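Local coordinates for activating signal cointegrator 1 complex subunit 2 (Homo sapiens, PDB 6YXQ), which binds polyubiquitin chains and recruits the helicase subunit ASCC3 and ALKBH3 to DNA damage, and takes part in the rescue of stalled ribosomes, at residues 281-295 / 359-371. Sequence-based numbering, arbitrary orientation.
Sequences YRLASFYEAAIPEME and SSLLQEKRFLRDY
Phe367 slides between Ala284 and Tyr287 where helix 365-374 meets helix 279-300 in the helical N-terminal part of ASCC2, a worked example of knobs-into-holes packing between two steeply crossing helices, with one apolar knob, Phe367, and one charged knob, Arg366. The local axes cross at 102° and approach to 8.3 Å. Phe367 has its CG anti to the backbone N (chi1 163°), which lays the ring against helix 279-300: the Ala284 methyl covers one ring face in a CH-pi contact, CB lying 3.7 Å from the ring centroid, while the ring turns its edge to the face of Tyr287 in an offset edge-to-face pair. Leu283 flanks the same ring, and Leu361 CD2 reaches Ala284 CB from the preceding turn. Arg366 settles among Tyr287, Ile291, Pro292 and Glu295. Its NH2 meets Glu295 OE1 at 2.8 Å, within the guanidinium plane but from above the carboxylate plane; NE donates almost straight to Asp370 OD2 at 2.7 Å. That same oxygen accepts Tyr287 OH through its anti lone pair, and Arg320 of helix 306-340 donates to the hydroxyl. A phenylalanine in place of Tyr287 would probably leave Asp370 OD2 without its hydroxyl donor and Arg320 NE without its acceptor. At the start of helix 365-374, the bent Glu288 side chain brings its carboxylate to the first-turn amides, consistent with partial compensation of the helix dipole; Phe367 N donates to Glu288 OE2 over 3.3 Å, from above the carboxylate plane.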
# COMPACT_ATOMS: atom_id res chain seq x y z
N TYR B 281 -2.31 -27.53 -11.22
CA TYR B 281 -3.49 -28.37 -11.30
C TYR B 281 -4.63 -27.81 -10.46
O TYR B 281 -5.80 -27.85 -10.87
CB TYR B 281 -3.18 -29.80 -10.86
CG TYR B 281 -4.44 -30.64 -10.69
CD1 TYR B 281 -5.21 -30.99 -11.79
CD2 TYR B 281 -4.87 -31.03 -9.43
CE1 TYR B 281 -6.37 -31.72 -11.65
CE2 TYR B 281 -6.04 -31.77 -9.28
CZ TYR B 281 -6.78 -32.12 -10.39
OH TYR B 281 -7.93 -32.85 -10.25
N ARG B 282 -4.31 -27.28 -9.28
CA ARG B 282 -5.37 -26.80 -8.39
C ARG B 282 -6.14 -25.65 -9.03
O ARG B 282 -7.38 -25.62 -8.97
CB ARG B 282 -4.78 -26.39 -7.05
CG ARG B 282 -4.64 -27.55 -6.07
CD ARG B 282 -5.99 -28.15 -5.73
NE ARG B 282 -6.76 -27.32 -4.80
CZ ARG B 282 -6.58 -27.31 -3.49
NH1 ARG B 282 -5.65 -28.08 -2.93
NH2 ARG B 282 -7.33 -26.52 -2.72
N LEU B 283 -5.45 -24.74 -9.70
CA LEU B 283 -6.17 -23.63 -10.31
C LEU B 283 -6.84 -24.05 -11.61
O LEU B 283 -7.90 -23.52 -11.94
CB LEU B 283 -5.24 -22.43 -10.54
CG LEU B 283 -4.34 -22.26 -11.75
CD1 LEU B 283 -5.07 -21.63 -12.91
CD2 LEU B 283 -3.17 -21.38 -11.34
N ALA B 284 -6.28 -25.02 -12.32
CA ALA B 284 -6.96 -25.54 -13.50
C ALA B 284 -8.30 -26.18 -13.13
O ALA B 284 -9.34 -25.88 -13.74
CB ALA B 284 -6.06 -26.55 -14.22
N SER B 285 -8.29 -27.05 -12.12
CA SER B 285 -9.53 -27.71 -11.73
C SER B 285 -10.49 -26.73 -11.08
O SER B 285 -11.71 -26.85 -11.26
CB SER B 285 -9.23 -28.88 -10.80
OG SER B 285 -8.13 -28.56 -9.98
N PHE B 286 -9.98 -25.76 -10.31
CA PHE B 286 -10.85 -24.71 -9.80
C PHE B 286 -11.51 -23.96 -10.93
O PHE B 286 -12.70 -23.63 -10.85
CB PHE B 286 -10.06 -23.74 -8.92
CG PHE B 286 -10.83 -22.51 -8.55
CD1 PHE B 286 -11.70 -22.52 -7.48
CD2 PHE B 286 -10.71 -21.34 -9.29
CE1 PHE B 286 -12.43 -21.39 -7.14
CE2 PHE B 286 -11.43 -20.21 -8.97
CZ PHE B 286 -12.29 -20.23 -7.89
N TYR B 287 -10.74 -23.63 -11.97
CA TYR B 287 -11.30 -22.98 -13.16
C TYR B 287 -12.45 -23.81 -13.72
O TYR B 287 -13.56 -23.31 -13.91
CB TYR B 287 -10.20 -22.79 -14.20
CG TYR B 287 -10.51 -21.78 -15.27
CD1 TYR B 287 -11.19 -22.15 -16.42
CD2 TYR B 287 -10.12 -20.45 -15.15
CE1 TYR B 287 -11.48 -21.24 -17.41
CE2 TYR B 287 -10.41 -19.53 -16.13
CZ TYR B 287 -11.09 -19.93 -17.26
OH TYR B 287 -11.39 -19.02 -18.26
N GLU B 288 -12.20 -25.10 -13.94
CA GLU B 288 -13.23 -25.98 -14.48
C GLU B 288 -14.48 -26.00 -13.61
O GLU B 288 -15.60 -25.96 -14.12
CB GLU B 288 -12.68 -27.39 -14.63
CG GLU B 288 -12.12 -27.66 -15.99
CD GLU B 288 -13.19 -27.93 -17.02
OE1 GLU B 288 -14.34 -28.20 -16.62
OE2 GLU B 288 -12.87 -27.89 -18.22
N ALA B 289 -14.31 -26.09 -12.29
CA ALA B 289 -15.48 -26.20 -11.41
C ALA B 289 -16.24 -24.88 -11.35
O ALA B 289 -17.46 -24.84 -11.55
CB ALA B 289 -15.04 -26.63 -10.02
N ALA B 290 -15.52 -23.80 -11.11
CA ALA B 290 -16.12 -22.53 -10.74
C ALA B 290 -16.62 -21.77 -11.96
O ALA B 290 -17.77 -21.32 -11.99
CB ALA B 290 -15.10 -21.71 -9.96
N ILE B 291 -15.78 -21.64 -13.00
CA ILE B 291 -16.03 -20.67 -14.07
C ILE B 291 -17.35 -20.93 -14.82
O ILE B 291 -18.13 -19.99 -14.99
CB ILE B 291 -14.83 -20.59 -15.01
CG1 ILE B 291 -13.59 -20.06 -14.28
CG2 ILE B 291 -15.17 -19.78 -16.25
CD1 ILE B 291 -13.87 -18.89 -13.34
N PRO B 292 -17.62 -22.15 -15.30
CA PRO B 292 -18.88 -22.34 -16.06
C PRO B 292 -20.14 -21.95 -15.30
O PRO B 292 -21.00 -21.24 -15.83
CB PRO B 292 -18.85 -23.84 -16.40
CG PRO B 292 -17.40 -24.18 -16.42
CD PRO B 292 -16.80 -23.37 -15.33
N GLU B 293 -20.27 -22.41 -14.05
CA GLU B 293 -21.50 -22.17 -13.30
C GLU B 293 -21.71 -20.68 -13.06
O GLU B 293 -22.82 -20.16 -13.24
CB GLU B 293 -21.47 -22.94 -11.98
CG GLU B 293 -22.72 -22.80 -11.13
CD GLU B 293 -23.95 -23.35 -11.82
OE1 GLU B 293 -23.85 -24.40 -12.50
OE2 GLU B 293 -25.03 -22.72 -11.69
N MSE B 294 -20.65 -19.97 -12.67
CA MSE B 294 -20.74 -18.54 -12.39
C MSE B 294 -21.00 -17.73 -13.65
O MSE B 294 -21.75 -16.75 -13.64
CB MSE B 294 -19.47 -18.05 -11.71
CG MSE B 294 -18.96 -18.91 -10.57
SE MSE B 294 -17.88 -17.76 -9.43
CE MSE B 294 -16.25 -18.72 -9.21
N GLU B 295 -20.36 -18.14 -14.75
CA GLU B 295 -20.66 -17.54 -16.05
C GLU B 295 -22.15 -17.64 -16.36
O GLU B 295 -22.81 -16.63 -16.65
CB GLU B 295 -19.84 -18.21 -17.14
CG GLU B 295 -18.64 -17.42 -17.62
CD GLU B 295 -18.09 -17.95 -18.93
OE1 GLU B 295 -17.03 -17.46 -19.38
OE2 GLU B 295 -18.73 -18.86 -19.51
N SER B 359 -0.53 -33.69 -18.47
CA SER B 359 -1.22 -34.96 -18.32
C SER B 359 -2.22 -34.92 -17.17
O SER B 359 -3.25 -35.60 -17.22
CB SER B 359 -0.20 -36.07 -18.09
OG SER B 359 0.39 -35.95 -16.81
N SER B 360 -1.93 -34.14 -16.13
CA SER B 360 -2.83 -34.12 -14.98
C SER B 360 -4.08 -33.28 -15.21
O SER B 360 -5.00 -33.33 -14.38
CB SER B 360 -2.09 -33.61 -13.73
OG SER B 360 -1.40 -32.39 -13.96
N LEU B 361 -4.16 -32.53 -16.32
CA LEU B 361 -5.33 -31.71 -16.58
C LEU B 361 -5.88 -31.90 -17.99
O LEU B 361 -6.65 -31.06 -18.46
CB LEU B 361 -5.04 -30.24 -16.31
CG LEU B 361 -3.70 -29.65 -16.75
CD1 LEU B 361 -3.61 -29.51 -18.27
CD2 LEU B 361 -3.51 -28.29 -16.09
N LEU B 362 -5.47 -32.96 -18.68
CA LEU B 362 -6.12 -33.37 -19.93
C LEU B 362 -7.65 -33.30 -19.88
O LEU B 362 -8.28 -32.92 -20.86
CB LEU B 362 -5.74 -34.81 -20.30
CG LEU B 362 -4.28 -35.11 -20.58
CD1 LEU B 362 -4.10 -36.61 -20.80
CD2 LEU B 362 -3.81 -34.32 -21.78
N GLN B 363 -8.25 -33.68 -18.75
CA GLN B 363 -9.71 -33.75 -18.66
C GLN B 363 -10.38 -32.39 -18.45
O GLN B 363 -11.60 -32.30 -18.58
CB GLN B 363 -10.12 -34.70 -17.53
CG GLN B 363 -10.27 -36.16 -17.96
CD GLN B 363 -11.18 -36.33 -19.17
OE1 GLN B 363 -10.72 -36.69 -20.25
NE2 GLN B 363 -12.47 -36.06 -19.00
N GLU B 364 -9.61 -31.34 -18.15
CA GLU B 364 -10.17 -30.03 -17.85
C GLU B 364 -10.38 -29.23 -19.14
O GLU B 364 -9.71 -28.22 -19.40
CB GLU B 364 -9.27 -29.28 -16.87
CG GLU B 364 -8.64 -30.16 -15.81
CD GLU B 364 -9.66 -30.76 -14.87
OE1 GLU B 364 -10.79 -30.25 -14.80
OE2 GLU B 364 -9.32 -31.76 -14.19
N LYS B 365 -11.36 -29.67 -19.93
CA LYS B 365 -11.45 -29.23 -21.32
C LYS B 365 -11.77 -27.74 -21.43
O LYS B 365 -11.23 -27.05 -22.30
CB LYS B 365 -12.49 -30.06 -22.07
CG LYS B 365 -12.15 -31.54 -22.18
CD LYS B 365 -13.35 -32.36 -22.65
CE LYS B 365 -13.69 -32.10 -24.12
NZ LYS B 365 -14.84 -32.92 -24.59
N ARG B 366 -12.65 -27.22 -20.56
CA ARG B 366 -12.98 -25.80 -20.62
C ARG B 366 -11.77 -24.95 -20.26
O ARG B 366 -11.47 -23.95 -20.92
CB ARG B 366 -14.15 -25.49 -19.70
CG ARG B 366 -14.35 -24.00 -19.42
CD ARG B 366 -14.59 -23.22 -20.70
NE ARG B 366 -14.60 -21.79 -20.46
CZ ARG B 366 -15.71 -21.08 -20.27
NH1 ARG B 366 -16.90 -21.68 -20.29
NH2 ARG B 366 -15.64 -19.77 -20.05
N PHE B 367 -11.07 -25.31 -19.18
CA PHE B 367 -9.85 -24.59 -18.85
C PHE B 367 -8.81 -24.75 -19.96
O PHE B 367 -8.11 -23.80 -20.29
CB PHE B 367 -9.28 -25.08 -17.53
CG PHE B 367 -7.85 -24.70 -17.33
CD1 PHE B 367 -7.51 -23.43 -16.91
CD2 PHE B 367 -6.84 -25.61 -17.58
CE1 PHE B 367 -6.19 -23.07 -16.74
CE2 PHE B 367 -5.51 -25.26 -17.40
CZ PHE B 367 -5.19 -23.99 -16.98
N LEU B 368 -8.69 -25.96 -20.52
CA LEU B 368 -7.71 -26.17 -21.56
C LEU B 368 -7.98 -25.28 -22.76
O LEU B 368 -7.06 -24.66 -23.31
CB LEU B 368 -7.69 -27.64 -21.99
CG LEU B 368 -6.38 -28.39 -21.78
CD1 LEU B 368 -6.46 -29.76 -22.42
CD2 LEU B 368 -5.19 -27.60 -22.33
N ARG B 369 -9.24 -25.19 -23.17
CA ARG B 369 -9.61 -24.40 -24.34
C ARG B 369 -9.23 -22.94 -24.16
O ARG B 369 -8.54 -22.35 -25.00
CB ARG B 369 -11.10 -24.57 -24.61
CG ARG B 369 -11.71 -23.69 -25.67
CD ARG B 369 -13.22 -23.55 -25.46
NE ARG B 369 -13.81 -24.71 -24.79
CZ ARG B 369 -14.99 -24.69 -24.18
NH1 ARG B 369 -15.71 -23.58 -24.15
NH2 ARG B 369 -15.45 -25.80 -23.60
N ASP B 370 -9.65 -22.34 -23.04
CA ASP B 370 -9.37 -20.94 -22.76
C ASP B 370 -7.87 -20.69 -22.58
O ASP B 370 -7.32 -19.71 -23.11
CB ASP B 370 -10.14 -20.50 -21.51
CG ASP B 370 -11.65 -20.56 -21.69
OD1 ASP B 370 -12.13 -20.82 -22.82
OD2 ASP B 370 -12.37 -20.35 -20.70
N TYR B 371 -7.20 -21.56 -21.82
CA TYR B 371 -5.76 -21.43 -21.61
C TYR B 371 -5.00 -21.51 -22.93
O TYR B 371 -4.04 -20.76 -23.14
CB TYR B 371 -5.25 -22.50 -20.65
CG TYR B 371 -3.75 -22.50 -20.55
CD1 TYR B 371 -3.08 -21.54 -19.80
CD2 TYR B 371 -2.98 -23.44 -21.23
CE1 TYR B 371 -1.71 -21.52 -19.72
CE2 TYR B 371 -1.61 -23.43 -21.15
CZ TYR B 371 -0.98 -22.47 -20.39
OH TYR B 371 0.40 -22.43 -20.30